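Local structure of vestitone reductase (Medicago sativa, 2P4H) at residues L187-G192 with I203-V208; H223-D228 with Y247-F252; V230-I235 with A297-K302; F252-E257 with Y303-M308. The protein catalyses the stereospecific, NADPH-dependent reduction of (3R)-vestitone to the isoflavanol DMI, the penultimate step in making the defence compound medicarpin. One frame throughout, in Å; residues are numbered along the deposited sequence.

Contact 1: L187-G192 with I203-V208; sequences LPFIVG and IEKALV
V191 turns a forked side chain to two residues of the helix 201-206. Its CG2 meets A206 CB methyl to methyl at 3.6 Å, while CG1, anti to the backbone N (chi1 -180°), lies 4.3 Å from I203 CG1. The small A206 lets the helix come close to the strand here. I203 reaches further: CG1 passes I190 O and V191 CA, and the extended chi2 (-180°) carries CD1 to 3.3 Å from G192 O. Both G192 N and G192 O are buried here without a polar partner, and the backbone angles of G192 would jam a CB against V191 O, so glycine suits these backbone angles. An alanine at I203 would probably open a gap over G192 and leave V191 CG1 without its mate on the helix. At the other end, K205 crosses F189 at about a right angle, its CD at the ring edge, 3.8 Å from F189 CE1, while its ammonium leads away. I190, whose CB points away from the helix, packs on F12, a predicted NADP(+)-binding residue that I203 also touches. A short strand and helix following the sixth strand of the Rossmann sheet, as here, fit the extended short-chain dehydrogenase/reductase fold.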
loop_
_atom_site.group_PDB
_atom_site.type_symbol
_atom_site.label_atom_id
_atom_site.label_comp_id
_atom_site.label_asym_id
_atom_site.label_seq_id
_atom_site.Cartn_x
_atom_site.Cartn_y
_atom_site.Cartn_z
ATOM N N LEU A 187 2.816 1.257 4.642
ATOM C CA LEU A 187 3.156 1.821 3.342
ATOM C C LEU A 187 2.970 3.321 3.196
ATOM O O LEU A 187 1.947 3.877 3.587
ATOM C CB LEU A 187 2.345 1.101 2.258
ATOM C CG LEU A 187 2.504 -0.422 2.224
ATOM C CD1 LEU A 187 1.502 -1.028 1.254
ATOM C CD2 LEU A 187 3.921 -0.780 1.819
ATOM N N PRO A 188 3.971 3.995 2.614
ATOM C CA PRO A 188 3.967 5.442 2.381
ATOM C C PRO A 188 3.302 5.685 1.020
ATOM O O PRO A 188 2.407 4.937 0.627
ATOM C CB PRO A 188 5.451 5.770 2.373
ATOM C CG PRO A 188 6.017 4.592 1.630
ATOM C CD PRO A 188 5.262 3.402 2.213
ATOM N N PHE A 189 3.713 6.728 0.306
ATOM C CA PHE A 189 3.150 6.971 -1.021
ATOM C C PHE A 189 3.695 5.865 -1.927
ATOM O O PHE A 189 4.911 5.740 -2.094
ATOM C CB PHE A 189 3.598 8.333 -1.561
ATOM C CG PHE A 189 2.820 9.495 -1.015
ATOM C CD1 PHE A 189 1.710 9.984 -1.693
ATOM C CD2 PHE A 189 3.203 10.108 0.174
ATOM C CE1 PHE A 189 0.988 11.071 -1.194
ATOM C CE2 PHE A 189 2.487 11.193 0.681
ATOM C CZ PHE A 189 1.380 11.674 -0.005
ATOM N N ILE A 190 2.799 5.059 -2.489
ATOM C CA ILE A 190 3.182 3.962 -3.385
ATOM C C ILE A 190 3.170 4.496 -4.816
ATOM O O ILE A 190 2.143 4.985 -5.296
ATOM C CB ILE A 190 2.198 2.794 -3.246
ATOM C CG1 ILE A 190 2.133 2.349 -1.780
ATOM C CG2 ILE A 190 2.627 1.638 -4.140
ATOM C CD1 ILE A 190 1.010 1.377 -1.499
ATOM N N VAL A 191 4.307 4.383 -5.499
ATOM C CA VAL A 191 4.449 4.934 -6.845
ATOM C C VAL A 191 5.168 4.002 -7.822
ATOM O O VAL A 191 6.072 3.265 -7.440
ATOM C CB VAL A 191 5.233 6.275 -6.758
ATOM C CG1 VAL A 191 5.407 6.898 -8.138
ATOM C CG2 VAL A 191 4.506 7.235 -5.817
ATOM N N GLY A 192 4.758 4.050 -9.090
ATOM C CA GLY A 192 5.381 3.233 -10.122
ATOM C C GLY A 192 4.441 3.073 -11.297
ATOM O O GLY A 192 3.579 3.922 -11.522
ATOM N N ILE A 203 -0.036 8.391 -6.965
ATOM C CA ILE A 203 0.806 8.787 -8.085
ATOM C C ILE A 203 0.472 10.216 -8.510
ATOM O O ILE A 203 1.368 11.003 -8.816
ATOM C CB ILE A 203 0.646 7.799 -9.267
ATOM C CG1 ILE A 203 1.189 6.429 -8.844
ATOM C CG2 ILE A 203 1.363 8.325 -10.511
ATOM C CD1 ILE A 203 1.101 5.350 -9.910
ATOM N N GLU A 204 -0.811 10.564 -8.521
ATOM C CA GLU A 204 -1.187 11.922 -8.894
ATOM C C GLU A 204 -0.530 12.909 -7.927
ATOM O O GLU A 204 -0.004 13.944 -8.338
ATOM C CB GLU A 204 -2.712 12.080 -8.869
ATOM C CG GLU A 204 -3.188 13.486 -9.220
ATOM C CD GLU A 204 -4.671 13.538 -9.523
ATOM O OE1 GLU A 204 -5.450 12.870 -8.812
ATOM O OE2 GLU A 204 -5.057 14.258 -10.466
ATOM N N LYS A 205 -0.541 12.578 -6.640
ATOM C CA LYS A 205 0.065 13.448 -5.642
ATOM C C LYS A 205 1.585 13.488 -5.760
ATOM O O LYS A 205 2.191 14.553 -5.639
ATOM C CB LYS A 205 -0.339 13.000 -4.235
ATOM C CG LYS A 205 -1.819 13.192 -3.944
ATOM C CD LYS A 205 -2.174 12.761 -2.536
ATOM C CE LYS A 205 -3.650 12.994 -2.263
ATOM N NZ LYS A 205 -4.041 14.400 -2.556
ATOM N N ALA A 206 2.199 12.332 -5.995
ATOM C CA ALA A 206 3.652 12.255 -6.126
ATOM C C ALA A 206 4.164 13.016 -7.348
ATOM O O ALA A 206 5.306 13.487 -7.363
ATOM C CB ALA A 206 4.088 10.793 -6.204
ATOM N N LEU A 207 3.320 13.135 -8.372
ATOM C CA LEU A 207 3.704 13.826 -9.601
ATOM C C LEU A 207 3.174 15.253 -9.686
ATOM O O LEU A 207 3.056 15.817 -10.773
ATOM C CB LEU A 207 3.226 13.031 -10.821
ATOM C CG LEU A 207 3.840 11.640 -11.004
ATOM C CD1 LEU A 207 3.370 11.043 -12.324
ATOM C CD2 LEU A 207 5.361 11.738 -10.982
ATOM N N VAL A 208 2.875 15.846 -8.536
ATOM C CA VAL A 208 2.350 17.202 -8.500
ATOM C C VAL A 208 3.203 18.216 -9.275
ATOM O O VAL A 208 2.662 19.137 -9.891
ATOM C CB VAL A 208 2.159 17.675 -7.031
ATOM C CG1 VAL A 208 3.491 17.695 -6.299
ATOM C CG2 VAL A 208 1.500 19.045 -7.006
#

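Contact 2: H223-D228 with Y247-F252; sequences HMVHVD and YNCSPF
M224 and F252 form an antiparallel hydrogen-bonded pair where strand 219-226 meets strand 252-255 in the mixed sheet that accompanies the Rossmann fold of this reductase. M224 N gives a nearly straight bond of 3.0 Å to F252 O, and F252 N answers to M224 O at 3.2 Å. H223 CA adds a CA-H...O contact to the same F252 O. Residues 223-226 and 249-252 run 105° apart, as residues 249-251 cross the strand before F252 joins the pairing.

The side chains follow this crossing. V225 CG2, anti to the backbone N, meets P251 CD at 3.5 Å, and V225 CB faces C249 O, a buried carbonyl with no polar partner in the model; a compact branched residue fills this angle. P251 also places its CG 3.8 Å above the F252 ring plane, over the centre, so the rigid proline ring covers one aromatic face. On another side, H223 CB lies 3.4 Å from S250 OG. The H223 ring takes a strained setting, with CG between the backbone N and the carbonyl carbon (chi1 33°), and ND1 is held by P287 O.

M224 and F252 point to the same face of the sheet, their CB atoms 4.2 Å apart. Beyond the pair, H226 caps helix 227-239: its NE2 is bonded to D311 OD2, while ND1 accepts from D228 N at 2.9 Å, with the donor lying in the imidazole plane.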
loop_
_atom_site.group_PDB
_atom_site.type_symbol
_atom_site.label_atom_id
_atom_site.label_comp_id
_atom_site.label_asym_id
_atom_site.label_seq_id
_atom_site.Cartn_x
_atom_site.Cartn_y
_atom_site.Cartn_z
ATOM N N HIS A 223 7.230 10.496 2.050
ATOM C CA HIS A 223 7.819 9.186 2.312
ATOM C C HIS A 223 7.264 8.390 1.120
ATOM O O HIS A 223 6.081 8.512 0.772
ATOM C CB HIS A 223 7.441 8.577 3.687
ATOM C CG HIS A 223 6.069 8.908 4.198
ATOM N ND1 HIS A 223 5.856 9.268 5.513
ATOM C CD2 HIS A 223 4.841 8.806 3.634
ATOM C CE1 HIS A 223 4.558 9.370 5.738
ATOM N NE2 HIS A 223 3.919 9.095 4.614
ATOM N N MET A 224 8.123 7.611 0.463
ATOM C CA MET A 224 7.724 6.892 -0.748
ATOM C C MET A 224 8.325 5.498 -0.903
ATOM O O MET A 224 9.301 5.151 -0.234
ATOM C CB MET A 224 8.131 7.725 -1.975
ATOM C CG MET A 224 7.807 9.219 -1.880
ATOM S SD MET A 224 8.358 10.166 -3.321
ATOM C CE MET A 224 7.079 9.722 -4.484
ATOM N N VAL A 225 7.735 4.716 -1.807
ATOM C CA VAL A 225 8.204 3.366 -2.120
ATOM C C VAL A 225 7.748 3.003 -3.534
ATOM O O VAL A 225 6.715 3.481 -3.997
ATOM C CB VAL A 225 7.647 2.308 -1.117
ATOM C CG1 VAL A 225 6.135 2.174 -1.262
ATOM C CG2 VAL A 225 8.330 0.963 -1.340
ATOM N N HIS A 226 8.536 2.179 -4.219
ATOM C CA HIS A 226 8.193 1.735 -5.568
ATOM C C HIS A 226 7.172 0.607 -5.413
ATOM O O HIS A 226 7.372 -0.314 -4.618
ATOM C CB HIS A 226 9.445 1.216 -6.285
ATOM C CG HIS A 226 9.251 0.977 -7.751
ATOM N ND1 HIS A 226 8.350 0.057 -8.244
ATOM C CD2 HIS A 226 9.845 1.540 -8.830
ATOM C CE1 HIS A 226 8.399 0.064 -9.565
ATOM N NE2 HIS A 226 9.297 0.955 -9.945
ATOM N N VAL A 227 6.080 0.678 -6.168
ATOM C CA VAL A 227 5.038 -0.336 -6.077
ATOM C C VAL A 227 5.545 -1.766 -6.278
ATOM O O VAL A 227 5.061 -2.691 -5.627
ATOM C CB VAL A 227 3.882 -0.047 -7.076
ATOM C CG1 VAL A 227 4.348 -0.244 -8.508
ATOM C CG2 VAL A 227 2.688 -0.944 -6.768
ATOM N N ASP A 228 6.519 -1.964 -7.164
ATOM C CA ASP A 228 7.006 -3.323 -7.369
ATOM C C ASP A 228 7.837 -3.807 -6.183
ATOM O O ASP A 228 7.933 -5.014 -5.942
ATOM C CB ASP A 228 7.797 -3.448 -8.673
ATOM C CG ASP A 228 7.930 -4.891 -9.122
ATOM O OD1 ASP A 228 6.891 -5.581 -9.191
ATOM O OD2 ASP A 228 9.063 -5.341 -9.401
ATOM N N TYR A 247 6.044 -3.928 9.834
ATOM C CA TYR A 247 7.240 -3.602 9.067
ATOM C C TYR A 247 7.008 -2.371 8.206
ATOM O O TYR A 247 6.105 -2.360 7.363
ATOM C CB TYR A 247 7.641 -4.749 8.132
ATOM C CG TYR A 247 8.255 -5.947 8.814
ATOM C CD1 TYR A 247 9.634 -6.040 8.999
ATOM C CD2 TYR A 247 7.452 -6.981 9.284
ATOM C CE1 TYR A 247 10.197 -7.138 9.639
ATOM C CE2 TYR A 247 8.004 -8.087 9.929
ATOM C CZ TYR A 247 9.377 -8.155 10.101
ATOM O OH TYR A 247 9.926 -9.235 10.755
ATOM N N ASN A 248 7.802 -1.330 8.431
ATOM C CA ASN A 248 7.727 -0.143 7.586
ATOM C C ASN A 248 8.292 -0.606 6.243
ATOM O O ASN A 248 9.230 -1.406 6.206
ATOM C CB ASN A 248 8.640 0.978 8.100
ATOM C CG ASN A 248 8.000 1.832 9.173
ATOM O OD1 ASN A 248 6.777 1.935 9.263
ATOM N ND2 ASN A 248 8.835 2.480 9.982
ATOM N N CYS A 249 7.726 -0.115 5.148
ATOM C CA CYS A 249 8.219 -0.458 3.809
ATOM C C CYS A 249 8.246 0.892 3.097
ATOM O O CYS A 249 7.444 1.173 2.200
ATOM C CB CYS A 249 7.257 -1.428 3.130
ATOM S SG CYS A 249 7.876 -2.087 1.577
ATOM N N SER A 250 9.212 1.710 3.497
ATOM C CA SER A 250 9.324 3.090 3.032
ATOM C C SER A 250 10.799 3.465 2.902
ATOM O O SER A 250 11.340 4.186 3.740
ATOM C CB SER A 250 8.636 3.959 4.093
ATOM O OG SER A 250 8.577 5.322 3.754
ATOM N N PRO A 251 11.459 3.004 1.829
ATOM C CA PRO A 251 12.881 3.282 1.604
ATOM C C PRO A 251 13.278 4.704 1.238
ATOM O O PRO A 251 14.456 5.060 1.326
ATOM C CB PRO A 251 13.243 2.300 0.496
ATOM C CG PRO A 251 12.000 2.306 -0.342
ATOM C CD PRO A 251 10.898 2.222 0.710
ATOM N N PHE A 252 12.312 5.517 0.827
ATOM C CA PHE A 252 12.620 6.876 0.410
ATOM C C PHE A 252 11.948 7.970 1.228
ATOM O O PHE A 252 10.807 7.824 1.670
ATOM C CB PHE A 252 12.214 7.092 -1.061
ATOM C CG PHE A 252 12.582 5.962 -1.991
ATOM C CD1 PHE A 252 13.857 5.402 -1.976
ATOM C CD2 PHE A 252 11.656 5.494 -2.921
ATOM C CE1 PHE A 252 14.205 4.391 -2.881
ATOM C CE2 PHE A 252 11.995 4.489 -3.828
ATOM C CZ PHE A 252 13.271 3.938 -3.807
#

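Contact 3: V230-I235 with A297-K302; sequences VARAHI and AGFDFK
F299 lays one ring face on A233, whose CB sits 4.2 Å from the ring centroid, 21° off the normal, in a CH-pi contact. The small alanine suits a place where the ring comes so near the helix backbone, F299 CE1 being 3.5 Å from A233 N. At the ring edge, in plane, lie R232 CB and F301 CE1; F299 in turn sets its CE2 over the centre of the F301 ring, 3.6 Å above it. The guanidinium of R232 carries K302 CB over one face, 3.6 Å above the plane and offset toward the rim, and takes D300 O at its edge. That carbonyl is gripped by two nitrogens of one group, R232 NH1 at 2.8 Å and R232 NH2 at 3.0 Å, nearly in the guanidinium plane, which should fix the group's rotation. The bend at chi3 (62°) turns NE out of the extended line of the chain. R232 NH1 also forms a salt bridge to D229, whose carboxylate accepts from K302 N as well.

K302 crosses R232 at about a right angle, and its NZ stays 5.5 Å from R232 NE, so the like charges would probably still feel each other. G298 ends helix 292-296 in a Schellman motif, its positive phi suited to glycine. The loop thus starts from a helix C-cap and lies against helix 227-239, which packs on helix 12-23 and strand 182-187 of the Rossmann fold.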
loop_
_atom_site.group_PDB
_atom_site.type_symbol
_atom_site.label_atom_id
_atom_site.label_comp_id
_atom_site.label_asym_id
_atom_site.label_seq_id
_atom_site.Cartn_x
_atom_site.Cartn_y
_atom_site.Cartn_z
ATOM N N VAL A 230 6.974 -3.132 -3.223
ATOM C CA VAL A 230 5.946 -3.526 -2.263
ATOM C C VAL A 230 5.503 -4.952 -2.594
ATOM O O VAL A 230 5.316 -5.773 -1.697
ATOM C CB VAL A 230 4.717 -2.589 -2.304
ATOM C CG1 VAL A 230 3.641 -3.111 -1.356
ATOM C CG2 VAL A 230 5.120 -1.183 -1.893
ATOM N N ALA A 231 5.339 -5.249 -3.883
ATOM C CA ALA A 231 4.939 -6.591 -4.295
ATOM C C ALA A 231 6.050 -7.569 -3.912
ATOM O O ALA A 231 5.784 -8.656 -3.402
ATOM C CB ALA A 231 4.686 -6.634 -5.803
ATOM N N ARG A 232 7.298 -7.175 -4.155
ATOM C CA ARG A 232 8.432 -8.028 -3.811
ATOM C C ARG A 232 8.489 -8.282 -2.303
ATOM O O ARG A 232 8.805 -9.389 -1.872
ATOM C CB ARG A 232 9.743 -7.394 -4.288
ATOM C CG ARG A 232 9.914 -7.405 -5.805
ATOM C CD ARG A 232 11.231 -6.774 -6.264
ATOM N NE ARG A 232 12.398 -7.500 -5.766
ATOM C CZ ARG A 232 13.110 -7.146 -4.701
ATOM N NH1 ARG A 232 12.792 -6.060 -4.013
ATOM N NH2 ARG A 232 14.130 -7.897 -4.304
ATOM N N ALA A 233 8.171 -7.263 -1.505
ATOM C CA ALA A 233 8.186 -7.408 -0.049
ATOM C C ALA A 233 7.133 -8.415 0.406
ATOM O O ALA A 233 7.372 -9.182 1.336
ATOM C CB ALA A 233 7.949 -6.059 0.617
ATOM N N HIS A 234 5.968 -8.404 -0.238
ATOM C CA HIS A 234 4.904 -9.348 0.099
ATOM C C HIS A 234 5.386 -10.776 -0.132
ATOM O O HIS A 234 5.228 -11.643 0.726
ATOM C CB HIS A 234 3.657 -9.100 -0.763
ATOM C CG HIS A 234 2.782 -7.987 -0.271
ATOM N ND1 HIS A 234 1.580 -8.206 0.368
ATOM C CD2 HIS A 234 2.931 -6.644 -0.343
ATOM C CE1 HIS A 234 1.025 -7.044 0.666
ATOM N NE2 HIS A 234 1.825 -6.080 0.245
ATOM N N ILE A 235 5.976 -11.018 -1.297
ATOM C CA ILE A 235 6.462 -12.350 -1.624
ATOM C C ILE A 235 7.596 -12.761 -0.686
ATOM O O ILE A 235 7.650 -13.903 -0.229
ATOM C CB ILE A 235 6.922 -12.408 -3.098
ATOM C CG1 ILE A 235 5.711 -12.200 -4.014
ATOM C CG2 ILE A 235 7.587 -13.750 -3.392
ATOM C CD1 ILE A 235 6.050 -12.132 -5.496
ATOM N N ALA A 297 15.850 -7.784 8.248
ATOM C CA ALA A 297 15.218 -9.085 8.082
ATOM C C ALA A 297 15.672 -9.784 6.810
ATOM O O ALA A 297 15.284 -10.923 6.559
ATOM C CB ALA A 297 13.697 -8.941 8.087
ATOM N N GLY A 298 16.479 -9.100 6.004
ATOM C CA GLY A 298 16.986 -9.720 4.792
ATOM C C GLY A 298 16.401 -9.270 3.469
ATOM O O GLY A 298 16.905 -9.665 2.417
ATOM N N PHE A 299 15.343 -8.465 3.502
ATOM C CA PHE A 299 14.735 -7.979 2.268
ATOM C C PHE A 299 15.628 -6.926 1.621
ATOM O O PHE A 299 16.224 -6.101 2.306
ATOM C CB PHE A 299 13.365 -7.359 2.554
ATOM C CG PHE A 299 12.686 -6.812 1.328
ATOM C CD1 PHE A 299 12.221 -7.669 0.334
ATOM C CD2 PHE A 299 12.536 -5.437 1.153
ATOM C CE1 PHE A 299 11.614 -7.164 -0.818
ATOM C CE2 PHE A 299 11.929 -4.924 -0.000
ATOM C CZ PHE A 299 11.469 -5.790 -0.984
ATOM N N ASP A 300 15.718 -6.961 0.298
ATOM C CA ASP A 300 16.529 -5.992 -0.430
ATOM C C ASP A 300 15.662 -5.252 -1.434
ATOM O O ASP A 300 14.971 -5.876 -2.239
ATOM C CB ASP A 300 17.671 -6.689 -1.177
ATOM C CG ASP A 300 18.667 -7.344 -0.243
ATOM O OD1 ASP A 300 18.284 -8.296 0.468
ATOM O OD2 ASP A 300 19.838 -6.908 -0.220
ATOM N N PHE A 301 15.690 -3.925 -1.377
ATOM C CA PHE A 301 14.922 -3.126 -2.318
ATOM C C PHE A 301 15.615 -3.152 -3.673
ATOM O O PHE A 301 16.841 -3.053 -3.761
ATOM C CB PHE A 301 14.767 -1.688 -1.821
ATOM C CG PHE A 301 13.770 -1.547 -0.710
ATOM C CD1 PHE A 301 14.133 -1.797 0.609
ATOM C CD2 PHE A 301 12.446 -1.235 -0.994
ATOM C CE1 PHE A 301 13.186 -1.745 1.632
ATOM C CE2 PHE A 301 11.488 -1.180 0.020
ATOM C CZ PHE A 301 11.858 -1.436 1.333
ATOM N N LYS A 302 14.815 -3.280 -4.724
ATOM C CA LYS A 302 15.321 -3.364 -6.089
ATOM C C LYS A 302 15.357 -2.044 -6.856
ATOM O O LYS A 302 16.226 -1.842 -7.708
ATOM C CB LYS A 302 14.467 -4.372 -6.863
ATOM C CG LYS A 302 14.765 -4.470 -8.352
ATOM C CD LYS A 302 13.890 -5.527 -9.007
ATOM C CE LYS A 302 14.132 -5.605 -10.508
ATOM N NZ LYS A 302 13.299 -6.655 -11.153
#

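Contact 4: F252-E257 with Y303-M308; sequences FIVPIE and YTIEDM
I305 fills the hollow between F252 and V254, two residues on the same side of strand 252-255. Its CG1 presses on the F252 ring, 3.5 Å from the centroid and 18° off the normal, a close CH-pi contact; its CD1 continues to V254 CG2 at 4.0 Å. Strand and helix side chains slide past each other in opposite directions, and the long CG1-CD1 branch of I305 reaches both strand residues, which leaves F252 a flat slab between proline and isoleucine.

The rim of the slab is lined too. M308 puts its sulfur at the edge, SD 3.8 Å from F252 CD2, a Met-aromatic contact; the bend at chi3 (64°) turns CE back beside F252 CD2. A flexible thioether suits such a curved border. At the ring's far end, F252 CZ comes within 3.3 Å of Y303 O, which lies in the ring plane. An alanine at F252 would probably leave a gap between P251 and I305 and would deprive the M308 sulfur of its aromatic partner.

The backbone that supplies these bumps is fixed by a capping box at the start of helix 305-319: D307 N gives to T304 OG1 at 3.1 Å, and T304 N gives to D307 OD2 at 2.9 Å. Just before it, Y303 stacks on H226. The helix start thus rests on strand 252-255, which pairs with strand 219-226; I305 also touches L262 of helix 256-266, while M308 reaches M224 of strand 219-226.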
loop_
_atom_site.group_PDB
_atom_site.type_symbol
_atom_site.label_atom_id
_atom_site.label_comp_id
_atom_site.label_asym_id
_atom_site.label_seq_id
_atom_site.Cartn_x
_atom_site.Cartn_y
_atom_site.Cartn_z
ATOM N N PHE A 252 12.312 5.517 0.827
ATOM C CA PHE A 252 12.620 6.876 0.410
ATOM C C PHE A 252 11.948 7.970 1.228
ATOM O O PHE A 252 10.807 7.824 1.670
ATOM C CB PHE A 252 12.214 7.092 -1.061
ATOM C CG PHE A 252 12.582 5.962 -1.991
ATOM C CD1 PHE A 252 13.857 5.402 -1.976
ATOM C CD2 PHE A 252 11.656 5.494 -2.921
ATOM C CE1 PHE A 252 14.205 4.391 -2.881
ATOM C CE2 PHE A 252 11.995 4.489 -3.828
ATOM C CZ PHE A 252 13.271 3.938 -3.807
ATOM N N ILE A 253 12.672 9.065 1.431
ATOM C CA ILE A 253 12.132 10.245 2.098
ATOM C C ILE A 253 12.612 11.349 1.156
ATOM O O ILE A 253 13.814 11.574 0.980
ATOM C CB ILE A 253 12.626 10.389 3.565
ATOM C CG1 ILE A 253 11.927 11.587 4.210
ATOM C CG2 ILE A 253 14.139 10.484 3.636
ATOM C CD1 ILE A 253 10.404 11.455 4.262
ATOM N N VAL A 254 11.645 12.012 0.526
ATOM C CA VAL A 254 11.929 12.991 -0.512
ATOM C C VAL A 254 11.390 14.405 -0.364
ATOM O O VAL A 254 10.193 14.645 -0.543
ATOM C CB VAL A 254 11.413 12.438 -1.866
ATOM C CG1 VAL A 254 11.914 13.291 -3.016
ATOM C CG2 VAL A 254 11.840 10.977 -2.027
ATOM N N PRO A 255 12.269 15.366 -0.044
ATOM C CA PRO A 255 11.812 16.751 0.092
ATOM C C PRO A 255 11.384 17.217 -1.297
ATOM O O PRO A 255 11.972 16.806 -2.300
ATOM C CB PRO A 255 13.061 17.483 0.576
ATOM C CG PRO A 255 13.807 16.426 1.338
ATOM C CD PRO A 255 13.653 15.215 0.443
ATOM N N ILE A 256 10.378 18.077 -1.368
ATOM C CA ILE A 256 9.908 18.549 -2.662
ATOM C C ILE A 256 11.011 19.292 -3.434
ATOM O O ILE A 256 11.009 19.312 -4.666
ATOM C CB ILE A 256 8.637 19.431 -2.486
ATOM C CG1 ILE A 256 7.933 19.609 -3.830
ATOM C CG2 ILE A 256 8.996 20.764 -1.856
ATOM C CD1 ILE A 256 6.510 20.130 -3.697
ATOM N N GLU A 257 11.958 19.883 -2.710
ATOM C CA GLU A 257 13.066 20.596 -3.343
ATOM C C GLU A 257 13.982 19.614 -4.074
ATOM O O GLU A 257 14.466 19.898 -5.173
ATOM C CB GLU A 257 13.871 21.376 -2.298
ATOM C CG GLU A 257 13.098 22.497 -1.600
ATOM C CD GLU A 257 12.264 22.024 -0.415
ATOM O OE1 GLU A 257 11.616 22.881 0.225
ATOM O OE2 GLU A 257 12.250 20.811 -0.109
ATOM N N TYR A 303 14.440 -1.138 -6.537
ATOM C CA TYR A 303 14.338 0.123 -7.262
ATOM C C TYR A 303 14.847 1.379 -6.573
ATOM O O TYR A 303 14.829 1.494 -5.350
ATOM C CB TYR A 303 12.881 0.327 -7.671
ATOM C CG TYR A 303 12.334 -0.834 -8.458
ATOM C CD1 TYR A 303 12.558 -0.934 -9.831
ATOM C CD2 TYR A 303 11.623 -1.856 -7.831
ATOM C CE1 TYR A 303 12.086 -2.019 -10.559
ATOM C CE2 TYR A 303 11.148 -2.951 -8.550
ATOM C CZ TYR A 303 11.382 -3.024 -9.914
ATOM O OH TYR A 303 10.908 -4.095 -10.631
ATOM N N THR A 304 15.292 2.326 -7.393
ATOM C CA THR A 304 15.789 3.603 -6.911
ATOM C C THR A 304 14.677 4.640 -7.034
ATOM O O THR A 304 13.636 4.386 -7.649
ATOM C CB THR A 304 16.967 4.097 -7.765
ATOM O OG1 THR A 304 16.509 4.326 -9.106
ATOM C CG2 THR A 304 18.090 3.067 -7.784
ATOM N N ILE A 305 14.905 5.809 -6.449
ATOM C CA ILE A 305 13.941 6.893 -6.525
ATOM C C ILE A 305 13.740 7.261 -7.996
ATOM O O ILE A 305 12.618 7.525 -8.432
ATOM C CB ILE A 305 14.432 8.130 -5.740
ATOM C CG1 ILE A 305 14.377 7.847 -4.236
ATOM C CG2 ILE A 305 13.582 9.343 -6.085
ATOM C CD1 ILE A 305 14.959 8.960 -3.372
ATOM N N GLU A 306 14.822 7.266 -8.769
ATOM C CA GLU A 306 14.720 7.592 -10.186
ATOM C C GLU A 306 13.850 6.571 -10.924
ATOM O O GLU A 306 13.036 6.944 -11.773
ATOM C CB GLU A 306 16.116 7.673 -10.815
ATOM C CG GLU A 306 16.970 8.816 -10.265
ATOM C CD GLU A 306 17.901 8.395 -9.131
ATOM O OE1 GLU A 306 17.470 7.662 -8.213
ATOM O OE2 GLU A 306 19.076 8.817 -9.153
ATOM N N ASP A 307 14.009 5.288 -10.596
ATOM C CA ASP A 307 13.210 4.234 -11.226
ATOM C C ASP A 307 11.731 4.452 -10.931
ATOM O O ASP A 307 10.875 4.316 -11.806
ATOM C CB ASP A 307 13.571 2.844 -10.688
ATOM C CG ASP A 307 14.979 2.415 -11.031
ATOM O OD1 ASP A 307 15.505 2.834 -12.084
ATOM O OD2 ASP A 307 15.547 1.626 -10.244
ATOM N N MET A 308 11.441 4.769 -9.674
ATOM C CA MET A 308 10.070 4.991 -9.231
ATOM C C MET A 308 9.383 6.108 -10.014
ATOM O O MET A 308 8.274 5.927 -10.528
ATOM C CB MET A 308 10.075 5.313 -7.737
ATOM C CG MET A 308 8.708 5.609 -7.152
ATOM S SD MET A 308 8.831 6.119 -5.432
ATOM C CE MET A 308 9.761 7.637 -5.602
#

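Overall arrangement
Contacts 1, 2 and 4 meet in one mixed sheet. Strand 189-191 of contact 1 joins contact 2 through V191 N to V225 O (3.0 Å) and V191 O to V227 N (2.9 Å), both probable hydrogen bonds. Contacts 2 and 4 share F252, and D228 OD2 lies 2.5 Å from Y303 OH. Contact 3 joins contact 2 through P251 CD and F301 CE2, 3.5 Å apart; its loop continues straight into contact 4, though their centres are about 17 Å apart. Contact 1 lies nearest the predicted cofactor site: the I190 side chain is about 4 Å from that of F12 and about 8 Å from that of Y160.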